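Local coordinates for protein ATP-dependent helicase FUN30 (Saccharomyces cerevisiae S288c, PDB 5GN1) that uses ATP hydrolysis to remodel nucleosomes, serving DNA end resection at double-strand breaks and heterochromatin organization, and is represented here by the C-terminal part of its ATPase domain, at residues V205-L210 and I254-L259; N274-F279 and V304-L309. All coordinates share one frame; numbering follows the deposited sequence.

Interaction 1: V205-L210 and I254-L259; sequences VLIFSL and IPIFIL
Two parallel strands of the C-terminal RecA-like sheet of this SNF2-family ATPase meet where Phe208 packs beside Leu259. The axes of 205-209 and 256-259 come within 4.7 Å at an angle of 18°. Five backbone hydrogen bonds join them, from Val205 N to Pro255 O through to Ser209 N to Leu259 O. Leu206, Phe208, Phe257 and Leu259 share one face. Leu259 runs alongside Phe208, whose CG stands anti to the carbonyl carbon (chi1 -71°), and the ring leans towards strand 256-259. Leu259 CD1 sits over the Phe208 ring face, a CH-pi contact 4.2 Å from its centroid, while Leu259 CB reaches CE1 of Phe208 at 3.7 Å. An alanine in place of Phe208 would probably open a gap beside Leu259 and leave its CD1 without the ring face. Nearer the start of both strands, Leu206 CD2 meets CB of Phe257 at 3.7 Å. The Phe257 ring turns from strand 205-209 and meets Phe248 edge-to-face. The other face carries Val205, Ile207, Ile256 and Ile258. Helix 185-200 packs on Val205 and Ile256, helix 212-224 on Ile256 and Ile258. Ile256 touches strand 205-209 with both branches: CG1 meets CG1 of Val205, and CG2 lies 3.8 Å from CD1 of Ile207.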
ATOM      1  N   VAL A 205      14.590   2.884  11.754  1.00 15.17           N
ATOM      2  CA  VAL A 205      13.376   3.519  11.252  1.00 16.84           C
ATOM      3  C   VAL A 205      12.227   2.516  11.288  1.00 17.13           C
ATOM      4  O   VAL A 205      12.414   1.326  11.019  1.00 15.90           O
ATOM      5  CB  VAL A 205      13.593   4.097   9.830  1.00 16.76           C
ATOM      6  CG1 VAL A 205      14.002   3.003   8.824  1.00 15.87           C
ATOM      7  CG2 VAL A 205      12.347   4.862   9.356  1.00 12.90           C
ATOM      8  N   LEU A 206      11.033   3.014  11.632  1.00 17.15           N
ATOM      9  CA  LEU A 206       9.777   2.278  11.478  1.00 18.25           C
ATOM     10  C   LEU A 206       9.056   2.762  10.226  1.00 17.71           C
ATOM     11  O   LEU A 206       8.930   3.971  10.013  1.00 16.26           O
ATOM     12  CB  LEU A 206       8.857   2.480  12.681  1.00 17.82           C
ATOM     13  CG  LEU A 206       9.503   2.363  14.062  1.00 15.65           C
ATOM     14  CD1 LEU A 206       8.468   2.615  15.157  1.00 15.75           C
ATOM     15  CD2 LEU A 206      10.160   0.993  14.188  1.00 13.05           C
ATOM     16  N   ILE A 207       8.577   1.829   9.405  1.00 17.20           N
ATOM     17  CA  ILE A 207       7.769   2.163   8.227  1.00 14.17           C
ATOM     18  C   ILE A 207       6.368   1.595   8.436  1.00 18.88           C
ATOM     19  O   ILE A 207       6.214   0.389   8.667  1.00 16.00           O
ATOM     20  CB  ILE A 207       8.386   1.629   6.928  1.00 15.11           C
ATOM     21  CG1 ILE A 207       9.852   2.049   6.834  1.00 14.38           C
ATOM     22  CG2 ILE A 207       7.602   2.174   5.711  1.00 15.68           C
ATOM     23  CD1 ILE A 207      10.572   1.536   5.596  1.00 15.87           C
ATOM     24  N   PHE A 208       5.351   2.461   8.361  1.00 16.09           N
ATOM     25  CA  PHE A 208       3.957   2.072   8.561  1.00 19.14           C
ATOM     26  C   PHE A 208       3.163   2.185   7.264  1.00 21.60           C
ATOM     27  O   PHE A 208       3.327   3.154   6.514  1.00 18.22           O
ATOM     28  CB  PHE A 208       3.282   2.962   9.609  1.00 16.46           C
ATOM     29  CG  PHE A 208       3.747   2.718  10.995  1.00 15.93           C
ATOM     30  CD1 PHE A 208       3.197   1.699  11.747  1.00 17.13           C
ATOM     31  CD2 PHE A 208       4.729   3.523  11.561  1.00 19.90           C
ATOM     32  CE1 PHE A 208       3.631   1.469  13.049  1.00 21.91           C
ATOM     33  CE2 PHE A 208       5.161   3.310  12.860  1.00 20.06           C
ATOM     34  CZ  PHE A 208       4.612   2.283  13.606  1.00 22.09           C
ATOM     35  N   SER A 209       2.265   1.221   7.023  1.00 19.86           N
ATOM     36  CA  SER A 209       1.323   1.313   5.914  1.00 19.75           C
ATOM     37  C   SER A 209      -0.032   0.764   6.331  1.00 21.42           C
ATOM     38  O   SER A 209      -0.122  -0.183   7.115  1.00 19.95           O
ATOM     39  CB  SER A 209       1.798   0.547   4.664  1.00 19.97           C
ATOM     40  OG  SER A 209       0.827   0.655   3.630  1.00 24.50           O
ATOM     41  N   LEU A 210      -1.089   1.362   5.781  1.00 22.54           N
ATOM     42  CA  LEU A 210      -2.437   0.847   5.986  1.00 28.18           C
ATOM     43  C   LEU A 210      -2.742  -0.347   5.099  1.00 25.98           C
ATOM     44  O   LEU A 210      -3.806  -0.957   5.254  1.00 24.53           O
ATOM     45  CB  LEU A 210      -3.480   1.945   5.738  1.00 22.87           C
ATOM     46  CG  LEU A 210      -3.738   2.889   6.918  1.00 28.51           C
ATOM     47  CD1 LEU A 210      -4.616   4.057   6.504  1.00 33.49           C
ATOM     48  CD2 LEU A 210      -4.372   2.134   8.078  1.00 26.45           C
ATOM     49  N   ILE A 254      20.032  -4.481  11.821  1.00 21.44           N
ATOM     50  CA  ILE A 254      18.696  -4.517  11.227  1.00 17.69           C
ATOM     51  C   ILE A 254      18.109  -3.117  11.336  1.00 18.05           C
ATOM     52  O   ILE A 254      17.579  -2.751  12.394  1.00 17.37           O
ATOM     53  CB  ILE A 254      17.773  -5.537  11.907  1.00 17.02           C
ATOM     54  CG1 ILE A 254      18.405  -6.927  11.930  1.00 25.50           C
ATOM     55  CG2 ILE A 254      16.430  -5.622  11.163  1.00 17.51           C
ATOM     56  CD1 ILE A 254      17.441  -8.019  12.441  1.00 20.22           C
ATOM     57  N   PRO A 255      18.169  -2.304  10.281  1.00 19.04           N
ATOM     58  CA  PRO A 255      17.793  -0.895  10.441  1.00 19.93           C
ATOM     59  C   PRO A 255      16.297  -0.638  10.392  1.00 20.24           C
ATOM     60  O   PRO A 255      15.869   0.440  10.830  1.00 19.21           O
ATOM     61  CB  PRO A 255      18.518  -0.208   9.275  1.00 17.97           C
ATOM     62  CG  PRO A 255      18.587  -1.299   8.209  1.00 19.49           C
ATOM     63  CD  PRO A 255      18.838  -2.564   8.993  1.00 19.22           C
ATOM     64  N   ILE A 256      15.490  -1.579   9.895  1.00 16.46           N
ATOM     65  CA  ILE A 256      14.119  -1.290   9.468  1.00 18.83           C
ATOM     66  C   ILE A 256      13.144  -2.272  10.094  1.00 19.56           C
ATOM     67  O   ILE A 256      13.369  -3.488  10.064  1.00 16.27           O
ATOM     68  CB  ILE A 256      13.969  -1.338   7.938  1.00 17.81           C
ATOM     69  CG1 ILE A 256      14.873  -0.305   7.284  1.00 18.92           C
ATOM     70  CG2 ILE A 256      12.504  -1.086   7.532  1.00 16.30           C
ATOM     71  CD1 ILE A 256      14.784  -0.332   5.779  1.00 17.19           C
ATOM     72  N   PHE A 257      12.041  -1.740  10.618  1.00 15.99           N
ATOM     73  CA  PHE A 257      10.869  -2.502  11.042  1.00 17.55           C
ATOM     74  C   PHE A 257       9.690  -1.993  10.221  1.00 19.67           C
ATOM     75  O   PHE A 257       9.380  -0.799  10.266  1.00 18.65           O
ATOM     76  CB  PHE A 257      10.602  -2.299  12.536  1.00 14.91           C
ATOM     77  CG  PHE A 257      10.071  -3.516  13.244  1.00 19.49           C
ATOM     78  CD1 PHE A 257       9.155  -4.346  12.637  1.00 22.27           C
ATOM     79  CD2 PHE A 257      10.506  -3.834  14.524  1.00 21.73           C
ATOM     80  CE1 PHE A 257       8.667  -5.475  13.309  1.00 23.86           C
ATOM     81  CE2 PHE A 257      10.021  -4.952  15.189  1.00 22.62           C
ATOM     82  CZ  PHE A 257       9.103  -5.771  14.574  1.00 21.04           C
ATOM     83  N   ILE A 258       9.042  -2.878   9.454  1.00 17.47           N
ATOM     84  CA  ILE A 258       7.859  -2.494   8.693  1.00 17.53           C
ATOM     85  C   ILE A 258       6.628  -3.049   9.402  1.00 18.18           C
ATOM     86  O   ILE A 258       6.627  -4.199   9.865  1.00 18.99           O
ATOM     87  CB  ILE A 258       7.938  -2.945   7.217  1.00 15.67           C
ATOM     88  CG1 ILE A 258       7.798  -4.465   7.070  1.00 21.12           C
ATOM     89  CG2 ILE A 258       9.226  -2.435   6.547  1.00 16.62           C
ATOM     90  CD1 ILE A 258       7.819  -4.913   5.606  1.00 22.04           C
ATOM     91  N   LEU A 259       5.593  -2.211   9.534  1.00 18.28           N
ATOM     92  CA  LEU A 259       4.423  -2.531  10.347  1.00 19.16           C
ATOM     93  C   LEU A 259       3.163  -2.014   9.679  1.00 20.98           C
ATOM     94  O   LEU A 259       3.203  -1.054   8.902  1.00 16.21           O
ATOM     95  CB  LEU A 259       4.468  -1.896  11.753  1.00 18.28           C
ATOM     96  CG  LEU A 259       5.684  -2.130  12.649  1.00 21.55           C
ATOM     97  CD1 LEU A 259       6.582  -0.922  12.607  1.00 17.48           C
ATOM     98  CD2 LEU A 259       5.221  -2.405  14.090  1.00 19.53           C
TER

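Interaction 2: N274-F279 and V304-L309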
ATOM      1  N   ASN A 274      14.391   6.028  16.123  1.00 18.40           N
ATOM      2  CA  ASN A 274      13.958   7.413  16.316  1.00 20.84           C
ATOM      3  C   ASN A 274      13.513   8.060  15.009  1.00 22.07           C
ATOM      4  O   ASN A 274      13.457   9.293  14.922  1.00 22.19           O
ATOM      5  CB  ASN A 274      15.039   8.262  17.008  1.00 21.66           C
ATOM      6  CG  ASN A 274      16.278   8.477  16.156  1.00 23.04           C
ATOM      7  OD1 ASN A 274      16.848   7.536  15.610  1.00 22.19           O
ATOM      8  ND2 ASN A 274      16.722   9.733  16.063  1.00 28.02           N
ATOM      9  N   ASN A 275      13.178   7.248  13.998  1.00 16.77           N
ATOM     10  CA  ASN A 275      12.620   7.728  12.743  1.00 17.47           C
ATOM     11  C   ASN A 275      11.378   6.923  12.410  1.00 18.97           C
ATOM     12  O   ASN A 275      11.315   5.720  12.674  1.00 17.87           O
ATOM     13  CB  ASN A 275      13.617   7.627  11.597  1.00 19.60           C
ATOM     14  CG  ASN A 275      14.869   8.427  11.868  1.00 24.31           C
ATOM     15  OD1 ASN A 275      14.944   9.614  11.545  1.00 20.23           O
ATOM     16  ND2 ASN A 275      15.857   7.782  12.466  1.00 21.76           N
ATOM     17  N   VAL A 276      10.390   7.601  11.832  1.00 17.73           N
ATOM     18  CA  VAL A 276       9.126   6.984  11.465  1.00 16.99           C
ATOM     19  C   VAL A 276       8.754   7.492  10.079  1.00 16.65           C
ATOM     20  O   VAL A 276       8.775   8.701   9.836  1.00 19.26           O
ATOM     21  CB  VAL A 276       8.011   7.300  12.487  1.00 15.50           C
ATOM     22  CG1 VAL A 276       6.674   6.751  11.969  1.00 18.51           C
ATOM     23  CG2 VAL A 276       8.335   6.690  13.853  1.00 19.16           C
ATOM     24  N   ILE A 277       8.451   6.572   9.167  1.00 15.10           N
ATOM     25  CA  ILE A 277       7.986   6.902   7.832  1.00 17.04           C
ATOM     26  C   ILE A 277       6.566   6.388   7.709  1.00 22.54           C
ATOM     27  O   ILE A 277       6.319   5.187   7.884  1.00 18.03           O
ATOM     28  CB  ILE A 277       8.883   6.301   6.744  1.00 18.24           C
ATOM     29  CG1 ILE A 277      10.317   6.812   6.905  1.00 14.39           C
ATOM     30  CG2 ILE A 277       8.336   6.644   5.365  1.00 21.58           C
ATOM     31  CD1 ILE A 277      11.257   6.235   5.898  1.00 17.89           C
ATOM     32  N   ILE A 278       5.635   7.300   7.435  1.00 19.32           N
ATOM     33  CA  ILE A 278       4.237   6.957   7.188  1.00 20.16           C
ATOM     34  C   ILE A 278       4.133   6.806   5.678  1.00 22.19           C
ATOM     35  O   ILE A 278       4.161   7.800   4.946  1.00 21.08           O
ATOM     36  CB  ILE A 278       3.286   8.033   7.719  1.00 22.14           C
ATOM     37  CG1 ILE A 278       3.552   8.309   9.195  1.00 20.89           C
ATOM     38  CG2 ILE A 278       1.827   7.610   7.533  1.00 20.98           C
ATOM     39  CD1 ILE A 278       3.230   7.151  10.073  1.00 22.26           C
ATOM     40  N   PHE A 279       4.088   5.557   5.195  1.00 20.59           N
ATOM     41  CA  PHE A 279       4.128   5.368   3.749  1.00 19.38           C
ATOM     42  C   PHE A 279       2.851   5.883   3.104  1.00 23.78           C
ATOM     43  O   PHE A 279       2.883   6.391   1.975  1.00 25.46           O
ATOM     44  CB  PHE A 279       4.363   3.903   3.410  1.00 17.74           C
ATOM     45  CG  PHE A 279       4.740   3.659   1.972  1.00 19.79           C
ATOM     46  CD1 PHE A 279       6.066   3.760   1.560  1.00 21.27           C
ATOM     47  CD2 PHE A 279       3.775   3.311   1.034  1.00 23.39           C
ATOM     48  CE1 PHE A 279       6.418   3.537   0.234  1.00 24.30           C
ATOM     49  CE2 PHE A 279       4.122   3.068  -0.292  1.00 21.81           C
ATOM     50  CZ  PHE A 279       5.446   3.180  -0.690  1.00 21.73           C
ATOM     51  N   VAL A 304      12.489  12.240  17.842  1.00 24.14           N
ATOM     52  CA  VAL A 304      11.889  11.341  16.857  1.00 19.60           C
ATOM     53  C   VAL A 304      11.426  12.162  15.664  1.00 28.44           C
ATOM     54  O   VAL A 304      10.689  13.145  15.821  1.00 26.34           O
ATOM     55  CB  VAL A 304      10.729  10.534  17.467  1.00 21.38           C
ATOM     56  CG1 VAL A 304       9.898   9.819  16.370  1.00 19.60           C
ATOM     57  CG2 VAL A 304      11.270   9.535  18.482  1.00 21.99           C
ATOM     58  N   ASN A 305      11.857  11.767  14.470  1.00 22.63           N
ATOM     59  CA  ASN A 305      11.490  12.452  13.242  1.00 21.07           C
ATOM     60  C   ASN A 305      10.516  11.589  12.455  1.00 21.30           C
ATOM     61  O   ASN A 305      10.791  10.416  12.189  1.00 19.97           O
ATOM     62  CB  ASN A 305      12.720  12.774  12.407  1.00 21.75           C
ATOM     63  CG  ASN A 305      13.460  13.993  12.925  1.00 36.64           C
ATOM     64  OD1 ASN A 305      14.448  13.876  13.658  1.00 34.73           O
ATOM     65  ND2 ASN A 305      12.972  15.173  12.562  1.00 32.32           N
ATOM     66  N   ILE A 306       9.383  12.174  12.089  1.00 20.03           N
ATOM     67  CA  ILE A 306       8.291  11.454  11.442  1.00 18.82           C
ATOM     68  C   ILE A 306       8.042  12.093  10.084  1.00 20.10           C
ATOM     69  O   ILE A 306       7.881  13.312   9.989  1.00 22.78           O
ATOM     70  CB  ILE A 306       7.022  11.473  12.313  1.00 22.03           C
ATOM     71  CG1 ILE A 306       7.287  10.784  13.651  1.00 24.49           C
ATOM     72  CG2 ILE A 306       5.844  10.820  11.592  1.00 20.37           C
ATOM     73  CD1 ILE A 306       6.858  11.592  14.809  1.00 22.77           C
ATOM     74  N   THR A 307       8.042  11.282   9.026  1.00 17.79           N
ATOM     75  CA  THR A 307       7.860  11.787   7.672  1.00 19.90           C
ATOM     76  C   THR A 307       6.702  11.047   7.007  1.00 28.49           C
ATOM     77  O   THR A 307       6.703   9.811   6.951  1.00 20.53           O
ATOM     78  CB  THR A 307       9.149  11.637   6.850  1.00 21.66           C
ATOM     79  OG1 THR A 307      10.201  12.379   7.487  1.00 24.29           O
ATOM     80  CG2 THR A 307       8.955  12.161   5.409  1.00 25.70           C
ATOM     81  N   THR A 308       5.723  11.798   6.505  1.00 24.50           N
ATOM     82  CA  THR A 308       4.601  11.231   5.762  1.00 20.13           C
ATOM     83  C   THR A 308       4.822  11.463   4.275  1.00 19.67           C
ATOM     84  O   THR A 308       5.080  12.597   3.853  1.00 24.80           O
ATOM     85  CB  THR A 308       3.278  11.849   6.205  1.00 23.46           C
ATOM     86  OG1 THR A 308       3.087  11.589   7.594  1.00 25.71           O
ATOM     87  CG2 THR A 308       2.112  11.239   5.422  1.00 27.13           C
ATOM     88  N   LEU A 309       4.771  10.381   3.498  1.00 21.17           N
ATOM     89  CA  LEU A 309       4.941  10.447   2.056  1.00 21.83           C
ATOM     90  C   LEU A 309       3.612  10.809   1.417  1.00 21.04           C
ATOM     91  O   LEU A 309       2.601  10.155   1.681  1.00 19.75           O
ATOM     92  CB  LEU A 309       5.417   9.100   1.501  1.00 22.93           C
ATOM     93  CG  LEU A 309       6.702   8.546   2.098  1.00 20.76           C
ATOM     94  CD1 LEU A 309       7.146   7.298   1.335  1.00 20.03           C
ATOM     95  CD2 LEU A 309       7.760   9.623   2.048  1.00 20.21           C
TER
HETATM   96  O   HOH W   1      11.388  10.290   8.732  1.00 25.21           O
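Ile306 CG1 stands anti to its carbonyl carbon (chi1 -61°) and rests 3.7 Å from CB of Val276. Val276 CG1 stands anti to its backbone N (chi1 174°) and faces Ile306 CG2 at 4.2 Å. The two side chains thus run alongside each other. Ile306 CG2 also reaches on to CG1 of Ile278. Ile278 in turn crosses Thr308, whose hydroxyl OG1 lies 3.6 Å from CB of Ile278.

On the opposite face, Asn275 and Asn305 also run side by side, with their amide planes 20° apart. They touch through OD1 of Asn275 and CB of Asn305, not by a mutual hydrogen bond. Each ND2 has partners elsewhere: that of Asn275 binds Glu203 OE1 and Lys204 O, and that of Asn305 binds His52 NE2. At the far end of the strands Leu309 crosses to the 274-279 side. Its CG meets CG2 of Ile277, and its CD1 comes within 3.7 Å of CD1 of Phe279.

The backbones are joined by five hydrogen bonds in a parallel ladder, from Asn305 N to Asn274 O through to Leu309 N to Ile278 O. Val276 O accepts the N-H of Thr307 at 2.8 Å and also a longer bond from a water, 3.3 Å away. The same water is 2.7 Å from Thr307 OG1, so it links that hydroxyl to the neighbouring strand.

The pair belongs to a beta-alpha-beta unit whose connecting helix is 285-292. Strand 205-209 borders 275-278, and strand 49-56 borders 304-311. Helix 185-200 packs on Asn275 and Ile277, and its Lys186 NZ binds both Phe279 O and Leu309 O.

Overall arrangement
Strand 205-209 comes first in the chain. The chain then passes through helix 212-224, strand 229-232 and helix 241-250, and interaction 1 closes that loop at 254-259. Strand 275-278 follows next, and interaction 2 closes a shorter loop, through helix 285-292, at 304-309. The two loops are in series, so they neither nest nor cross. In the sheet, however, 275-278 lies against 205-209, on the side away from 256-260. Leu206 O and Ile277 N, 2.8 Å apart, probably form a hydrogen bond, as do Phe208 O and Phe279 N. Together with this central pairing, the contacts align four strands that are neighbours in one parallel sheet: 304-311, 275-278, 205-209 and 256-260.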